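Local coordinates for antitoxin of toxin-antitoxin system VAPB (Rickettsia felis, PDB 3ZVK), which neutralises its cognate ribonuclease toxin VapC2, partially inhibiting the toxin's RNase activity, and binds DNA from the promoter of the toxin-antitoxin pair, at the interface of chains A and B and the interface of chains C and A. Numbering follows the deposited sequence. Chains: chain A/B, Antitoxin of toxin-antitoxin system VAPB; chain C, Toxin of toxin-antitoxin system.

Contact 1: the interface of chains A and B. Residues chain A 17, 22-23, 25-28; chain B 6, 13, 15.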
# COMPACT_ATOMS: atom_id res chain seq x y z
N LEU A 17 -25.86 -6.48 8.81
CA LEU A 17 -26.09 -7.00 10.16
C LEU A 17 -27.09 -8.16 10.22
O LEU A 17 -28.19 -8.05 9.67
CB LEU A 17 -26.58 -5.90 11.14
CG LEU A 17 -25.73 -4.64 11.30
CD1 LEU A 17 -26.46 -3.63 12.10
CD2 LEU A 17 -24.44 -4.93 11.96
N ARG A 22 -29.73 -6.03 14.99
CA ARG A 22 -30.32 -4.81 14.44
C ARG A 22 -30.40 -3.70 15.47
O ARG A 22 -30.66 -3.94 16.65
CB ARG A 22 -31.69 -5.07 13.82
CG ARG A 22 -31.63 -5.74 12.45
CD ARG A 22 -33.03 -6.02 11.96
NE ARG A 22 -33.05 -6.64 10.64
CZ ARG A 22 -34.12 -7.21 10.10
NH1 ARG A 22 -35.27 -7.24 10.77
NH2 ARG A 22 -34.05 -7.77 8.90
N PHE A 23 -30.15 -2.48 15.03
CA PHE A 23 -30.20 -1.27 15.85
C PHE A 23 -31.53 -0.57 15.62
O PHE A 23 -32.13 -0.70 14.53
CB PHE A 23 -29.04 -0.32 15.46
CG PHE A 23 -27.68 -0.76 15.98
CD1 PHE A 23 -26.88 -1.62 15.23
CD2 PHE A 23 -27.20 -0.30 17.19
CE1 PHE A 23 -25.64 -2.02 15.71
CE2 PHE A 23 -25.95 -0.68 17.66
CZ PHE A 23 -25.19 -1.54 16.93
N VAL A 25 -31.70 2.72 16.15
CA VAL A 25 -31.23 4.08 15.88
C VAL A 25 -30.78 4.19 14.41
O VAL A 25 -30.48 3.16 13.80
CB VAL A 25 -30.12 4.52 16.88
CG1 VAL A 25 -30.66 4.59 18.31
CG2 VAL A 25 -28.90 3.60 16.80
N LYS A 26 -30.72 5.42 13.86
CA LYS A 26 -30.34 5.70 12.47
C LYS A 26 -28.84 5.95 12.27
O LYS A 26 -28.36 5.95 11.14
CB LYS A 26 -31.17 6.87 11.93
N GLU A 27 -28.12 6.21 13.37
CA GLU A 27 -26.67 6.40 13.36
C GLU A 27 -25.99 5.78 14.57
O GLU A 27 -26.55 5.78 15.66
CB GLU A 27 -26.23 7.86 13.08
CG GLU A 27 -26.53 8.91 14.14
CD GLU A 27 -25.63 10.14 14.13
OE1 GLU A 27 -24.88 10.34 13.14
OE2 GLU A 27 -25.69 10.93 15.11
N VAL A 28 -24.81 5.22 14.37
CA VAL A 28 -24.04 4.58 15.46
C VAL A 28 -22.68 5.21 15.64
O VAL A 28 -22.14 5.81 14.73
CB VAL A 28 -23.92 3.04 15.29
CG1 VAL A 28 -25.24 2.34 15.60
CG2 VAL A 28 -23.36 2.64 13.93
N ILE B 6 -26.92 3.70 9.57
CA ILE B 6 -27.66 2.46 9.41
C ILE B 6 -28.62 2.68 8.23
O ILE B 6 -29.29 3.73 8.15
CB ILE B 6 -28.35 2.07 10.74
CG1 ILE B 6 -27.32 1.44 11.71
CG2 ILE B 6 -29.49 1.06 10.51
CD1 ILE B 6 -27.45 1.85 13.03
N GLN B 13 -30.73 -5.11 7.58
CA GLN B 13 -30.22 -3.83 8.05
C GLN B 13 -28.71 -3.81 7.77
O GLN B 13 -28.06 -4.86 7.82
CB GLN B 13 -30.46 -3.71 9.55
CG GLN B 13 -30.67 -2.29 9.99
CD GLN B 13 -30.77 -2.20 11.47
OE1 GLN B 13 -29.80 -2.50 12.19
NE2 GLN B 13 -31.93 -1.80 11.96
N VAL B 15 -24.79 -1.33 8.10
CA VAL B 15 -24.03 -0.18 8.62
C VAL B 15 -23.02 0.24 7.57
O VAL B 15 -22.27 -0.59 7.07
CB VAL B 15 -23.34 -0.50 10.00
CG1 VAL B 15 -22.52 0.69 10.50
CG2 VAL B 15 -24.37 -0.89 11.03
O HOH W 1 -30.55 -7.23 9.27
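The two-fold dimer of the SpoVT-AbrB (MazE-like) domain of VapB2 is joined here by B:Gln13, B:Val15 and B:Ile6, which meet the end of strand 12-17, loop residues 22-26 and the start of strand 27-33 of chain A. A:Leu17 and B:Gln13 form an antiparallel bridge between the two 12-17 strands, A:Leu17 N donating to B:Gln13 O at 2.9 Å.

The side chain of B:Gln13, extended beyond CG, carries its amide across the A:Arg22 side chain to the backbone of A:Phe23 and grips that residue at both ends. Its carbonyl OE1 accepts from A:Phe23 N at 2.9 Å, the donor lying in the carbonyl plane on a lone pair, with 165° at the hydrogen. B:Gln13 NE2 donates a hydrogen bond to A:Phe23 O at 2.8 Å, again on a lone pair, although that oxygen sits somewhat out of the glutamine amide plane. The paired bonds fix which way round the amide is turned. A:Arg22 runs extended from CG to NE, and a water in the plane of its guanidinium, at the edge, 2.9 Å from A:Arg22 NE, also bonds to B:Gln13 N and A:Leu17 O.

Beside this polar clasp, B:Ile6 N donates almost straight, from above the carbonyl plane, to A:Lys26 O at 3.1 Å. With CG1 of B:Ile6 opposite its own carbonyl carbon (chi1 -78°), the terminal CD1 of B:Ile6 packs against both A:Phe23 CB and A:Val28 CG1, 3.4 Å from the latter. A:Val28 CG1 also covers one face of the A:Phe23 ring near its rim. B:Val15 splits its branches: CG2 packs on A:Leu17 CD1 at 3.6 Å, while CG1 meets A:Val28 CG2 tip to tip.

Strands 2-9 and 12-17 of chain B thus pack against strand 12-17, loop residues 22-26 and the start of strand 27-33 of chain A, and the two-fold repeats every contact with the chains exchanged.

Contact 2: the interface of chains C and A. Residues chain C 22, 25-26, 67; chain A 45-47.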
# COMPACT_ATOMS: atom_id res chain seq x y z
N TYR C 22 -17.97 16.80 33.05
CA TYR C 22 -18.82 16.90 31.86
C TYR C 22 -19.16 18.34 31.49
O TYR C 22 -19.34 18.63 30.30
CB TYR C 22 -20.05 15.95 31.88
CG TYR C 22 -21.30 16.45 32.59
CD1 TYR C 22 -22.07 17.48 32.05
CD2 TYR C 22 -21.80 15.78 33.71
CE1 TYR C 22 -23.22 17.93 32.70
CE2 TYR C 22 -22.97 16.20 34.33
CZ TYR C 22 -23.69 17.27 33.82
OH TYR C 22 -24.84 17.69 34.42
N LEU C 25 -16.09 19.61 29.69
CA LEU C 25 -16.00 18.94 28.41
C LEU C 25 -17.02 19.51 27.45
O LEU C 25 -16.65 19.88 26.34
CB LEU C 25 -16.15 17.41 28.53
CG LEU C 25 -14.97 16.64 29.10
CD1 LEU C 25 -15.40 15.28 29.60
CD2 LEU C 25 -13.83 16.53 28.10
N GLU C 26 -18.29 19.64 27.87
CA GLU C 26 -19.35 20.23 27.02
C GLU C 26 -19.00 21.67 26.63
O GLU C 26 -19.27 22.06 25.50
CB GLU C 26 -20.66 20.27 27.80
CG GLU C 26 -21.88 19.98 26.98
CD GLU C 26 -22.67 18.90 27.67
OE1 GLU C 26 -23.43 19.23 28.61
OE2 GLU C 26 -22.48 17.71 27.33
N ARG C 67 -17.17 10.57 22.06
CA ARG C 67 -17.12 12.00 21.70
C ARG C 67 -15.69 12.59 21.71
O ARG C 67 -15.52 13.79 21.54
CB ARG C 67 -18.14 12.83 22.47
CG ARG C 67 -19.55 12.26 22.38
CD ARG C 67 -20.64 13.19 22.89
NE ARG C 67 -20.78 14.43 22.11
CZ ARG C 67 -21.34 14.51 20.91
NH1 ARG C 67 -21.81 13.42 20.32
NH2 ARG C 67 -21.41 15.67 20.28
N SER A 45 -24.33 13.96 23.81
CA SER A 45 -23.46 14.93 24.49
C SER A 45 -22.71 14.32 25.62
O SER A 45 -23.00 13.19 26.00
CB SER A 45 -24.30 16.08 25.05
OG SER A 45 -25.20 15.60 26.04
N TRP A 46 -21.78 15.10 26.22
CA TRP A 46 -20.93 14.67 27.33
C TRP A 46 -21.71 14.30 28.59
O TRP A 46 -21.30 13.38 29.31
CB TRP A 46 -19.78 15.64 27.60
CG TRP A 46 -18.61 15.44 26.69
CD1 TRP A 46 -18.18 16.27 25.69
CD2 TRP A 46 -17.71 14.31 26.70
NE1 TRP A 46 -17.05 15.74 25.10
CE2 TRP A 46 -16.76 14.52 25.68
CE3 TRP A 46 -17.61 13.15 27.49
CZ2 TRP A 46 -15.73 13.62 25.42
CZ3 TRP A 46 -16.57 12.26 27.24
CH2 TRP A 46 -15.63 12.51 26.24
N LYS A 47 -22.87 14.95 28.81
CA LYS A 47 -23.81 14.68 29.90
C LYS A 47 -24.42 13.28 29.71
O LYS A 47 -24.41 12.48 30.64
CB LYS A 47 -24.88 15.77 29.97
CG LYS A 47 -25.78 15.67 31.20
CD LYS A 47 -26.76 16.82 31.21
CE LYS A 47 -27.89 16.61 32.18
NZ LYS A 47 -28.91 15.67 31.63
O HOH W 2 -16.28 16.29 22.23
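Apolar packing centres on A:Trp46, whose indole is clamped between C:Leu25 and C:Arg67 of the PIN-domain toxin. C:Leu25 lies over one face, making CH-pi contacts with both rings. C:Leu25 CB stands above the five-membered ring of A:Trp46, 3.7 Å from its centroid. C:Leu25 CD1 stands above the six-membered ring of A:Trp46, 3.9 Å from its centroid. On the opposite face C:Arg67 CB comes 3.9 Å from A:Trp46 CE2; CD packs against A:Ser45 CA, and the bend at chi3 (64°) turns NE back over the same serine. A:Lys47 lies alongside C:Tyr22, pointing the same way, with CG over one ring face 3.7 Å from C:Tyr22 CZ. Its chi1 of -172°, which sets CG opposite the backbone N, runs the methylene chain along the ring toward the phenol hydroxyl.

Among polar contacts, A:Lys47 N donates to C:Glu26 OE2 at 3.2 Å, reaching the syn side of the carboxylate slightly out of its plane. This oxygen sits at the N-terminal end of helix 46-57, whose dipole would probably favour the carboxylate's negative charge.

One link is water-mediated: the indole A:Trp46 NE1 lies 3.0 Å from a water that also contacts C:Arg67 O, 2.7 Å away.

The first turn of antitoxin helix 46-57 is therefore held between toxin helix 19-29 and the loop just after helix 54-65.

The C-alpha centres of contact 1 and contact 2 lie about 23 Å apart. Chain A takes part in both but no residue is shared: contact 1 uses its strand-rich N-terminal part, contact 2 the start of its C-terminal helix. The rest of strand 27-33, then strand 36-41, connects the two along the chain, so one antitoxin chain joins a dimer partner at one end and a toxin at the other. Repeated in every copy, this division fits the four-antitoxin, four-toxin assembly, in which heterodimers meet through alternating VapB-VapB and VapC-VapC interactions; contact 1 belongs to the former, whereas contact 2 lies within a heterodimer.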